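Local coordinates for protein RPA0582 (Rhodopseudomonas palustris, PDB 3HHL) that is of unknown function, belongs to the DUF1330 family and has an alpha-beta-barrel fold that two chains probably build together, at the interface of chains A and B. Numbering follows the deposited sequence. Chains: chain A, RPA0582; chain B, RPA0582.

Contact 1: the interface of chains A and B. Residues chain A 77-79, 83; chain B 8, 12-13, 126.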
# COMPACT_ATOMS: atom_id res chain seq x y z
N LEU A 77 0.98 -7.06 -10.10
CA LEU A 77 2.01 -8.00 -9.67
C LEU A 77 2.52 -7.69 -8.28
O LEU A 77 2.77 -6.50 -7.96
CB LEU A 77 3.22 -7.97 -10.59
CG LEU A 77 4.12 -9.19 -10.55
CD1 LEU A 77 3.39 -10.30 -11.23
CD2 LEU A 77 5.48 -8.91 -11.22
N MSE A 78 2.68 -8.73 -7.45
CA MSE A 78 3.47 -8.59 -6.21
C MSE A 78 4.94 -8.83 -6.58
O MSE A 78 5.37 -9.97 -6.64
CB MSE A 78 2.99 -9.56 -5.13
CG MSE A 78 3.79 -9.49 -3.84
SE MSE A 78 3.43 -7.82 -2.85
CE MSE A 78 1.51 -7.99 -2.66
N LEU A 79 5.67 -7.77 -6.91
CA LEU A 79 7.03 -7.92 -7.43
C LEU A 79 7.97 -8.29 -6.28
O LEU A 79 8.81 -9.17 -6.45
CB LEU A 79 7.50 -6.64 -8.13
CG LEU A 79 8.91 -6.72 -8.74
CD1 LEU A 79 8.97 -7.93 -9.60
CD2 LEU A 79 9.29 -5.49 -9.52
N GLN A 83 3.83 -14.49 -3.02
CA GLN A 83 2.84 -14.57 -4.11
C GLN A 83 1.40 -14.85 -3.68
O GLN A 83 0.47 -14.59 -4.43
CB GLN A 83 3.25 -15.58 -5.19
CG GLN A 83 4.40 -15.08 -6.08
CD GLN A 83 4.14 -13.71 -6.80
OE1 GLN A 83 3.56 -13.68 -7.91
NE2 GLN A 83 4.64 -12.62 -6.21
N PRO B 8 13.09 -9.38 -5.24
CA PRO B 8 12.18 -10.15 -6.06
C PRO B 8 12.83 -11.46 -6.47
O PRO B 8 14.04 -11.52 -6.54
CB PRO B 8 11.99 -9.26 -7.28
CG PRO B 8 13.21 -8.48 -7.32
CD PRO B 8 13.62 -8.22 -5.94
N VAL B 12 9.31 -14.27 -10.74
CA VAL B 12 8.36 -13.16 -10.65
C VAL B 12 8.84 -11.95 -11.43
O VAL B 12 8.05 -11.26 -12.08
CB VAL B 12 8.10 -12.80 -9.17
CG1 VAL B 12 7.31 -11.46 -9.02
CG2 VAL B 12 7.41 -13.98 -8.45
N PHE B 13 10.13 -11.67 -11.42
CA PHE B 13 10.61 -10.59 -12.28
C PHE B 13 10.39 -10.92 -13.76
O PHE B 13 10.21 -10.02 -14.58
CB PHE B 13 12.07 -10.28 -12.01
CG PHE B 13 12.53 -8.97 -12.61
CD1 PHE B 13 12.17 -7.77 -12.03
CD2 PHE B 13 13.30 -8.95 -13.75
CE1 PHE B 13 12.57 -6.57 -12.57
CE2 PHE B 13 13.70 -7.73 -14.29
CZ PHE B 13 13.32 -6.55 -13.69
N LEU B 126 6.59 -4.61 -2.72
CA LEU B 126 6.66 -3.77 -3.91
C LEU B 126 5.55 -4.23 -4.81
O LEU B 126 5.62 -5.29 -5.38
CB LEU B 126 8.02 -3.87 -4.60
CG LEU B 126 8.30 -2.95 -5.80
CD1 LEU B 126 8.19 -1.54 -5.40
CD2 LEU B 126 9.72 -3.24 -6.34
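The side-chain amide of A:Gln83 turns one flat face to B:Val12, whose CG2 methyl stands almost squarely above CD of A:Gln83, 3.7 Å from it. Both chains belong to the DUF1330 family, whose alpha-beta-barrel fold is probably completed by two subunits. CG1 of the same valine lies over that face too, displaced toward the NE2 end. At the amide's edge, NE2 of A:Gln83 donates in plane to the backbone O of A:Met78, a selenomethionine, at 2.8 Å and on a lone pair of the carbonyl. This bond helps hold the amide with its face toward the valine. The other flat group, the ring of B:Phe13, meets A:Leu79 at its CD1 rim: the CD1 methyl of A:Leu79 is 4.0 Å from CD1 of B:Phe13, somewhat out of the ring plane.

Here the end of strand 71-78 of chain A and the loop after it run between helix 10-18 and strand 124-131 of chain B. A:Leu79 spans this groove. The backbone N of A:Leu79 donates to the O of B:Leu126 at 2.9 Å. With CG anti to the backbone N (chi1 -179°), the side chain of A:Leu79 reaches along B:Leu126, the two pointing the same way and touching through their CD2 methyls at 3.9 Å. The A:Leu79 side chain crosses that of B:Val12 obliquely, its CD1 methyl also meeting CB of B:Pro8 at 4.0 Å. B:Val12 fits between two walls of chain A: CG2 faces the glutamine, while CG1 of B:Val12 packs against CD2 of A:Leu77 at 3.8 Å as those side chains pass in opposite directions.

Contact 2: the interface of chains A and B. Residues chain A 30, 71, 73-75, 90; chain B 28, 127, 129.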
# COMPACT_ATOMS: atom_id res chain seq x y z
N LEU A 30 -5.84 -1.75 1.10
CA LEU A 30 -5.54 -2.92 0.28
C LEU A 30 -6.67 -3.94 0.56
O LEU A 30 -6.83 -4.37 1.69
CB LEU A 30 -4.19 -3.52 0.62
CG LEU A 30 -3.02 -2.55 0.77
CD1 LEU A 30 -1.79 -3.27 1.30
CD2 LEU A 30 -2.73 -1.83 -0.55
N TRP A 71 -6.18 8.55 -5.19
CA TRP A 71 -5.37 7.68 -6.08
C TRP A 71 -5.94 6.31 -6.05
O TRP A 71 -6.40 5.84 -5.03
CB TRP A 71 -3.90 7.61 -5.64
CG TRP A 71 -3.10 6.52 -6.32
CD1 TRP A 71 -2.45 6.62 -7.49
CD2 TRP A 71 -2.86 5.19 -5.85
NE1 TRP A 71 -1.83 5.43 -7.81
CE2 TRP A 71 -2.07 4.54 -6.81
CE3 TRP A 71 -3.24 4.50 -4.72
CZ2 TRP A 71 -1.64 3.24 -6.68
CZ3 TRP A 71 -2.83 3.20 -4.58
CH2 TRP A 71 -2.02 2.57 -5.57
N GLY A 73 -5.37 2.24 -8.05
CA GLY A 73 -4.66 1.42 -9.02
C GLY A 73 -5.21 0.03 -9.18
O GLY A 73 -5.80 -0.51 -8.27
N GLN A 74 -5.00 -0.54 -10.36
CA GLN A 74 -5.32 -1.94 -10.62
C GLN A 74 -4.10 -2.81 -10.36
O GLN A 74 -3.10 -2.65 -10.98
CB GLN A 74 -5.80 -2.11 -12.05
CG GLN A 74 -6.05 -3.53 -12.52
CD GLN A 74 -6.37 -3.54 -14.05
OE1 GLN A 74 -7.29 -2.83 -14.50
NE2 GLN A 74 -5.60 -4.31 -14.85
N PHE A 75 -4.23 -3.76 -9.45
CA PHE A 75 -3.15 -4.64 -9.06
C PHE A 75 -2.71 -5.42 -10.25
O PHE A 75 -3.55 -5.95 -10.94
CB PHE A 75 -3.64 -5.57 -7.98
CG PHE A 75 -2.65 -6.55 -7.53
CD1 PHE A 75 -1.82 -6.27 -6.48
CD2 PHE A 75 -2.55 -7.80 -8.14
CE1 PHE A 75 -0.88 -7.22 -6.03
CE2 PHE A 75 -1.61 -8.73 -7.70
CZ PHE A 75 -0.77 -8.44 -6.64
N VAL A 90 -7.08 -1.39 -4.62
CA VAL A 90 -5.99 -0.68 -3.99
C VAL A 90 -6.18 0.78 -4.25
O VAL A 90 -6.21 1.19 -5.38
CB VAL A 90 -4.64 -1.08 -4.52
CG1 VAL A 90 -3.53 -0.32 -3.79
CG2 VAL A 90 -4.45 -2.53 -4.34
N LEU B 28 3.96 0.77 -5.73
CA LEU B 28 3.67 1.04 -4.31
C LEU B 28 4.70 0.27 -3.48
O LEU B 28 4.78 -0.96 -3.59
CB LEU B 28 2.26 0.62 -3.96
CG LEU B 28 1.83 0.67 -2.50
CD1 LEU B 28 1.97 2.06 -1.86
CD2 LEU B 28 0.37 0.16 -2.41
N ILE B 127 4.51 -3.41 -4.90
CA ILE B 127 3.29 -3.79 -5.59
C ILE B 127 3.19 -3.03 -6.89
O ILE B 127 3.28 -1.80 -6.90
CB ILE B 127 2.07 -3.47 -4.72
CG1 ILE B 127 2.25 -4.11 -3.32
CG2 ILE B 127 0.80 -3.95 -5.41
CD1 ILE B 127 1.11 -3.86 -2.35
N LEU B 129 1.15 -1.60 -9.92
CA LEU B 129 -0.22 -1.24 -10.30
C LEU B 129 -0.30 -0.46 -11.59
O LEU B 129 0.62 0.28 -11.93
CB LEU B 129 -0.85 -0.40 -9.20
CG LEU B 129 -0.80 -1.05 -7.80
CD1 LEU B 129 0.17 -0.27 -6.92
CD2 LEU B 129 -2.17 -1.18 -7.14
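Strand 71-78 of chain A runs antiparallel to strand 124-131 of chain B, with A:Phe75 and B:Leu129 forming a bridge pair; strands 25-33 of both chains and strand 89-95 of chain A supply further side chains. B:Leu129 pushes its two methyl branches into chain A. Its chi1 (-53°) sets CG anti to the carbonyl carbon, and chi2 (110°) then turns CD1 to A:Trp71 and CD2 to A:Val90. CD1 of B:Leu129 meets the benzo end of the indole at its edge, in the ring plane, 3.8 Å from CH2 of A:Trp71. One face of that indole carries the backbone N of A:Gly73 from its own chain, offset toward the rim. CD2 of B:Leu129 rests on the branched end of A:Val90, 3.6 Å from CB of A:Val90 and touching both valine methyls; these side chains cross at about a right angle. CD2 of B:Leu129 also lies against the backbone of chain A, 4.1 Å from CA of A:Gly73 and similarly near CA of A:Phe75.

Cutting B:Leu129 back to an alanine would probably open a gap between A:Trp71 and A:Val90, the indole edge losing its CD1 neighbour and the valine most of its packing against chain B.

Two strand positions away, B:Ile127 offers its CG2 methyl to A:Phe75. CG2 of B:Ile127 approaches obliquely above the rim at the CD1-CE1 bond, 3.7 Å from CD1 of A:Phe75. Farther across the sheet, CD2 of B:Leu28 touches CD2 of A:Leu30 at 4.1 Å and comes almost as near CG1 of A:Val90. Leucine, isoleucine, valine and aromatic groups thus make a mixed apolar layer with members from both chains. It lies where the sheets of the two subunits face one another, probably as part of the shared interior of a dimeric alpha-beta barrel.

The C-alpha centres of contact 1 and contact 2 are about 13 Å apart, and both draw on strand 71-78 of chain A and strand 124-131 of chain B. Contact 2 lies along the paired strands and between the sheets. Contact 1 takes over where strand 71-78 ends, carrying the chain to helix 10-18 of chain B, which contact 2 does not use. One antiparallel strand pairing therefore serves both a sheet-to-sheet core and a grip on the partner's outer helix. This continuity fits a genuine dimer, as the family fold suggests, although the structure alone does not show the state in solution.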